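PDB 5NFI: minor fimbrium anchoring subunit Mfa2 from Porphyromonas gingivalis, which anchors the minor (Mfa1) fimbriae in the outer membrane and regulates their length, in a bacterium whose fimbriae mediate biofilm formation and adhesion to host cells. Local coordinates for residues A[1-13]-A[129-141]. Residues are numbered along the deposited sequence; the frame is centred on the assembly and turned at random.
Sequences CPRGVYVNFYSQT and ADQYIHTRANLRE
Strands 3-10 and 133-138 pair in parallel within the N-terminal part of this fimbrillin-superfamily anchor, V5 to Y10 lying beside I133 to N138. Backbone hydrogen bonds run from I133 N to G4 O through to L139 N to Y10 O, with Y10 N meeting A137 O at 3.1 Å almost straight (177°).

On the face carrying Y10, the guanidinium of R136 lies flat over the tyrosine ring, CZ 3.6 Å from its centroid and the planes 11° apart, a cation-pi stack. The opposite face of the ring rests on N138 CB in a CH-pi contact. Y10 reaches between them because its CG stands between the backbone N and the carbonyl carbon (chi1 67°). The N138 amide faces the main chain of Q12: OD1 accepts from Q12 N at 3.0 Å, the donor lying above the carbonyl plane, and ND2 points at Q12 O, at a modelled distance too short to be taken literally. S11 OG adds a bond to L139 O.

At the other end, Y6 turns its edge to the face of Y132 in an offset edge-to-face pair, centroids 5.4 Å apart, and its CD2 lies over the H134 ring. H134 ND1 is hydrogen-bonded to E55 OE2. The R3 chain sets off away from segment 129-141 but bends at chi2 and chi3, which brings NH2 to Q131 O in a weak hydrogen bond, while NH1 is held by K123 O.

The other face is largely apolar: V5 CG1 and V7 CG2 both touch the methyl CG2 of T135, and F9 CD1 meets A137 CB at 3.7 Å. F9 packs on L28 and V30 of strand 28-33, I133 reaches V120 of strand 113-122, and strand 56-60 pairs antiparallel with strand 3-10.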
loop_
_atom_site.group_PDB
_atom_site.type_symbol
_atom_site.label_atom_id
_atom_site.label_comp_id
_atom_site.label_asym_id
_atom_site.label_seq_id
_atom_site.Cartn_x
_atom_site.Cartn_y
_atom_site.Cartn_z
ATOM N N CYS A 1 -14.047 7.742 -36.257
ATOM C CA CYS A 1 -12.671 7.258 -36.158
ATOM C C CYS A 1 -12.270 6.989 -34.694
ATOM O O CYS A 1 -12.239 7.911 -33.873
ATOM C CB CYS A 1 -11.706 8.266 -36.793
ATOM S SG CYS A 1 -12.401 9.256 -38.140
ATOM N N PRO A 2 -11.946 5.724 -34.364
ATOM C CA PRO A 2 -11.665 5.305 -32.981
ATOM C C PRO A 2 -10.250 5.676 -32.519
ATOM O O PRO A 2 -9.321 5.681 -33.332
ATOM C CB PRO A 2 -11.829 3.788 -33.047
ATOM C CG PRO A 2 -11.338 3.445 -34.423
ATOM C CD PRO A 2 -11.701 4.629 -35.322
ATOM N N ARG A 3 -10.094 5.989 -31.232
ATOM C CA ARG A 3 -8.797 6.397 -30.690
ATOM C C ARG A 3 -8.532 5.858 -29.269
ATOM O O ARG A 3 -9.455 5.468 -28.540
ATOM C CB ARG A 3 -8.684 7.927 -30.679
ATOM C CG ARG A 3 -9.089 8.623 -31.978
ATOM C CD ARG A 3 -8.285 9.878 -32.170
ATOM N NE ARG A 3 -6.875 9.562 -32.326
ATOM C CZ ARG A 3 -5.930 10.479 -32.461
ATOM N NH1 ARG A 3 -6.261 11.761 -32.453
ATOM N NH2 ARG A 3 -4.661 10.118 -32.603
ATOM N N GLY A 4 -7.263 5.862 -28.867
ATOM C CA GLY A 4 -6.892 5.353 -27.566
ATOM C C GLY A 4 -5.401 5.245 -27.346
ATOM O O GLY A 4 -4.608 5.464 -28.257
ATOM N N VAL A 5 -5.036 4.921 -26.107
ATOM C CA VAL A 5 -3.647 4.758 -25.692
ATOM C C VAL A 5 -3.356 3.292 -25.426
ATOM O O VAL A 5 -4.065 2.665 -24.653
ATOM C CB VAL A 5 -3.322 5.533 -24.382
ATOM C CG1 VAL A 5 -1.830 5.474 -24.090
ATOM C CG2 VAL A 5 -3.786 6.965 -24.467
ATOM N N TYR A 6 -2.319 2.736 -26.037
ATOM C CA TYR A 6 -1.881 1.419 -25.606
ATOM C C TYR A 6 -0.931 1.595 -24.428
ATOM O O TYR A 6 -0.031 2.427 -24.470
ATOM C CB TYR A 6 -1.209 0.642 -26.736
ATOM C CG TYR A 6 -2.164 0.172 -27.807
ATOM C CD1 TYR A 6 -2.993 -0.925 -27.595
ATOM C CD2 TYR A 6 -2.232 0.819 -29.037
ATOM C CE1 TYR A 6 -3.872 -1.356 -28.587
ATOM C CE2 TYR A 6 -3.092 0.399 -30.011
ATOM C CZ TYR A 6 -3.913 -0.687 -29.787
ATOM O OH TYR A 6 -4.776 -1.103 -30.781
ATOM N N VAL A 7 -1.149 0.816 -23.375
ATOM C CA VAL A 7 -0.348 0.926 -22.165
ATOM C C VAL A 7 0.304 -0.398 -21.806
ATOM O O VAL A 7 -0.342 -1.446 -21.777
ATOM C CB VAL A 7 -1.180 1.405 -20.963
ATOM C CG1 VAL A 7 -0.304 1.504 -19.735
ATOM C CG2 VAL A 7 -1.807 2.752 -21.252
ATOM N N ASN A 8 1.605 -0.323 -21.553
ATOM C CA ASN A 8 2.402 -1.453 -21.131
ATOM C C ASN A 8 2.693 -1.374 -19.636
ATOM O O ASN A 8 3.092 -0.322 -19.120
ATOM C CB ASN A 8 3.708 -1.499 -21.906
ATOM C CG ASN A 8 4.652 -2.541 -21.371
ATOM O OD1 ASN A 8 5.491 -2.257 -20.509
ATOM N ND2 ASN A 8 4.511 -3.768 -21.863
ATOM N N PHE A 9 2.504 -2.475 -18.927
ATOM C CA PHE A 9 2.673 -2.400 -17.489
ATOM C C PHE A 9 3.882 -3.190 -17.057
ATOM O O PHE A 9 4.033 -4.369 -17.416
ATOM C CB PHE A 9 1.417 -2.883 -16.761
ATOM C CG PHE A 9 0.220 -1.989 -16.962
ATOM C CD1 PHE A 9 0.210 -0.698 -16.456
ATOM C CD2 PHE A 9 -0.897 -2.440 -17.655
ATOM C CE1 PHE A 9 -0.895 0.126 -16.637
ATOM C CE2 PHE A 9 -2.008 -1.623 -17.827
ATOM C CZ PHE A 9 -2.008 -0.341 -17.315
ATOM N N TYR A 10 4.747 -2.505 -16.304
ATOM C CA TYR A 10 5.954 -3.083 -15.736
ATOM C C TYR A 10 6.058 -2.753 -14.243
ATOM O O TYR A 10 5.200 -2.067 -13.685
ATOM C CB TYR A 10 7.196 -2.588 -16.497
ATOM C CG TYR A 10 7.538 -1.110 -16.367
ATOM C CD1 TYR A 10 6.838 -0.146 -17.078
ATOM C CD2 TYR A 10 8.595 -0.688 -15.560
ATOM C CE1 TYR A 10 7.169 1.204 -16.987
ATOM C CE2 TYR A 10 8.932 0.664 -15.452
ATOM C CZ TYR A 10 8.217 1.605 -16.175
ATOM O OH TYR A 10 8.539 2.946 -16.082
ATOM N N SER A 11 7.101 -3.259 -13.596
ATOM C CA SER A 11 7.357 -2.902 -12.211
ATOM C C SER A 11 8.858 -2.790 -11.982
ATOM O O SER A 11 9.595 -3.778 -12.036
ATOM C CB SER A 11 6.742 -3.916 -11.253
ATOM O OG SER A 11 6.815 -3.460 -9.908
ATOM N N GLN A 12 9.304 -1.566 -11.747
ATOM C CA GLN A 12 10.701 -1.303 -11.501
ATOM C C GLN A 12 10.786 -0.363 -10.327
ATOM O O GLN A 12 10.387 0.798 -10.396
ATOM C CB GLN A 12 11.379 -0.718 -12.730
ATOM C CG GLN A 12 12.864 -0.566 -12.560
ATOM C CD GLN A 12 13.586 -0.508 -13.886
ATOM O OE1 GLN A 12 12.986 -0.238 -14.933
ATOM N NE2 GLN A 12 14.886 -0.773 -13.853
ATOM N N THR A 13 11.329 -0.876 -9.243
ATOM C CA THR A 13 11.070 -0.274 -7.960
ATOM C C THR A 13 11.829 1.015 -7.632
ATOM O O THR A 13 11.388 1.727 -6.722
ATOM C CB THR A 13 11.359 -1.264 -6.855
ATOM O OG1 THR A 13 10.900 -0.709 -5.624
ATOM C CG2 THR A 13 12.851 -1.557 -6.770
ATOM N N ALA A 129 -1.027 13.132 -37.011
ATOM C CA ALA A 129 -1.219 12.501 -35.703
ATOM C C ALA A 129 -1.528 11.030 -35.787
ATOM O O ALA A 129 -2.485 10.605 -36.430
ATOM C CB ALA A 129 -2.294 13.179 -34.950
ATOM N N ASP A 130 -0.713 10.269 -35.080
ATOM C CA ASP A 130 -0.791 8.824 -35.077
ATOM C C ASP A 130 -2.146 8.246 -34.703
ATOM O O ASP A 130 -2.810 8.714 -33.782
ATOM C CB ASP A 130 0.254 8.255 -34.114
ATOM C CG ASP A 130 1.673 8.543 -34.554
ATOM O OD1 ASP A 130 1.987 8.287 -35.733
ATOM O OD2 ASP A 130 2.472 9.026 -33.723
ATOM N N GLN A 131 -2.564 7.284 -35.515
ATOM C CA GLN A 131 -3.107 6.027 -35.030
ATOM C C GLN A 131 -3.779 6.075 -33.673
ATOM O O GLN A 131 -4.756 6.786 -33.428
ATOM C CB GLN A 131 -1.941 5.040 -34.933
ATOM C CG GLN A 131 -2.157 3.636 -35.404
ATOM C CD GLN A 131 -1.055 2.733 -34.888
ATOM O OE1 GLN A 131 -0.373 3.064 -33.915
ATOM N NE2 GLN A 131 -0.855 1.603 -35.551
ATOM N N TYR A 132 -3.208 5.242 -32.814
ATOM C CA TYR A 132 -3.329 5.289 -31.383
ATOM C C TYR A 132 -1.936 5.657 -30.882
ATOM O O TYR A 132 -0.967 5.561 -31.635
ATOM C CB TYR A 132 -3.760 3.938 -30.825
ATOM C CG TYR A 132 -4.949 3.313 -31.504
ATOM C CD1 TYR A 132 -4.801 2.585 -32.677
ATOM C CD2 TYR A 132 -6.219 3.427 -30.959
ATOM C CE1 TYR A 132 -5.890 2.005 -33.301
ATOM C CE2 TYR A 132 -7.312 2.846 -31.569
ATOM C CZ TYR A 132 -7.142 2.136 -32.738
ATOM O OH TYR A 132 -8.227 1.558 -33.350
ATOM N N ILE A 133 -1.813 6.063 -29.626
ATOM C CA ILE A 133 -0.489 6.309 -29.072
ATOM C C ILE A 133 -0.097 5.176 -28.131
ATOM O O ILE A 133 -0.872 4.250 -27.896
ATOM C CB ILE A 133 -0.417 7.655 -28.336
ATOM C CG1 ILE A 133 -1.305 7.647 -27.098
ATOM C CG2 ILE A 133 -0.839 8.784 -29.257
ATOM C CD1 ILE A 133 -1.456 9.010 -26.488
ATOM N N HIS A 134 1.124 5.238 -27.619
ATOM C CA HIS A 134 1.597 4.232 -26.681
ATOM C C HIS A 134 2.248 4.879 -25.482
ATOM O O HIS A 134 2.674 6.028 -25.551
ATOM C CB HIS A 134 2.579 3.283 -27.353
ATOM C CG HIS A 134 1.964 2.468 -28.443
ATOM N ND1 HIS A 134 1.766 1.108 -28.337
ATOM C CD2 HIS A 134 1.494 2.823 -29.662
ATOM C CE1 HIS A 134 1.206 0.659 -29.447
ATOM N NE2 HIS A 134 1.031 1.680 -30.267
ATOM N N THR A 135 2.313 4.129 -24.387
ATOM C CA THR A 135 3.000 4.561 -23.187
ATOM C C THR A 135 3.258 3.356 -22.283
ATOM O O THR A 135 2.759 2.264 -22.544
ATOM C CB THR A 135 2.194 5.628 -22.427
ATOM O OG1 THR A 135 2.999 6.203 -21.388
ATOM C CG2 THR A 135 0.938 5.025 -21.820
ATOM N N ARG A 136 4.065 3.565 -21.244
ATOM C CA ARG A 136 4.350 2.561 -20.225
ATOM C C ARG A 136 3.972 3.121 -18.865
ATOM O O ARG A 136 3.997 4.342 -18.668
ATOM C CB ARG A 136 5.831 2.169 -20.220
ATOM C CG ARG A 136 6.314 1.561 -21.497
ATOM C CD ARG A 136 7.816 1.302 -21.500
ATOM N NE ARG A 136 8.232 0.196 -20.634
ATOM C CZ ARG A 136 9.105 0.287 -19.625
ATOM N NH1 ARG A 136 9.684 1.446 -19.324
ATOM N NH2 ARG A 136 9.423 -0.798 -18.927
ATOM N N ALA A 137 3.646 2.231 -17.925
ATOM C CA ALA A 137 3.345 2.628 -16.549
ATOM C C ALA A 137 4.019 1.702 -15.536
ATOM O O ALA A 137 4.025 0.489 -15.714
ATOM C CB ALA A 137 1.849 2.648 -16.326
ATOM N N ASN A 138 4.580 2.278 -14.473
ATOM C CA ASN A 138 5.299 1.507 -13.452
ATOM C C ASN A 138 4.423 1.182 -12.238
ATOM O O ASN A 138 4.056 2.064 -11.454
ATOM C CB ASN A 138 6.549 2.262 -13.004
ATOM C CG ASN A 138 7.444 1.441 -12.062
ATOM O OD1 ASN A 138 7.052 0.385 -11.556
ATOM N ND2 ASN A 138 8.651 1.939 -11.822
ATOM N N LEU A 139 4.092 -0.095 -12.090
ATOM C CA LEU A 139 3.269 -0.531 -10.984
ATOM C C LEU A 139 4.153 -0.696 -9.765
ATOM O O LEU A 139 5.126 -1.462 -9.790
ATOM C CB LEU A 139 2.551 -1.841 -11.305
ATOM C CG LEU A 139 1.454 -1.779 -12.368
ATOM C CD1 LEU A 139 1.278 -3.137 -13.010
ATOM C CD2 LEU A 139 0.145 -1.316 -11.748
ATOM N N ARG A 140 3.814 0.063 -8.722
ATOM C CA ARG A 140 4.432 -0.021 -7.420
ATOM C C ARG A 140 3.483 -0.728 -6.470
ATOM O O ARG A 140 2.288 -0.417 -6.434
ATOM C CB ARG A 140 4.764 1.372 -6.896
ATOM C CG ARG A 140 5.234 1.412 -5.445
ATOM C CD ARG A 140 6.645 0.855 -5.229
ATOM N NE ARG A 140 6.959 0.916 -3.804
ATOM C CZ ARG A 140 7.356 -0.122 -3.069
ATOM N NH1 ARG A 140 7.549 -1.311 -3.627
ATOM N NH2 ARG A 140 7.578 0.033 -1.774
ATOM N N GLU A 141 4.005 -1.682 -5.704
ATOM C CA GLU A 141 3.185 -2.389 -4.728
ATOM C C GLU A 141 2.926 -1.510 -3.521
ATOM O O GLU A 141 3.848 -0.888 -2.999
ATOM C CB GLU A 141 3.836 -3.700 -4.288
ATOM C CG GLU A 141 2.918 -4.489 -3.378
ATOM C CD GLU A 141 3.526 -5.774 -2.878
ATOM O OE1 GLU A 141 4.663 -6.092 -3.316
ATOM O OE2 GLU A 141 2.856 -6.460 -2.060
#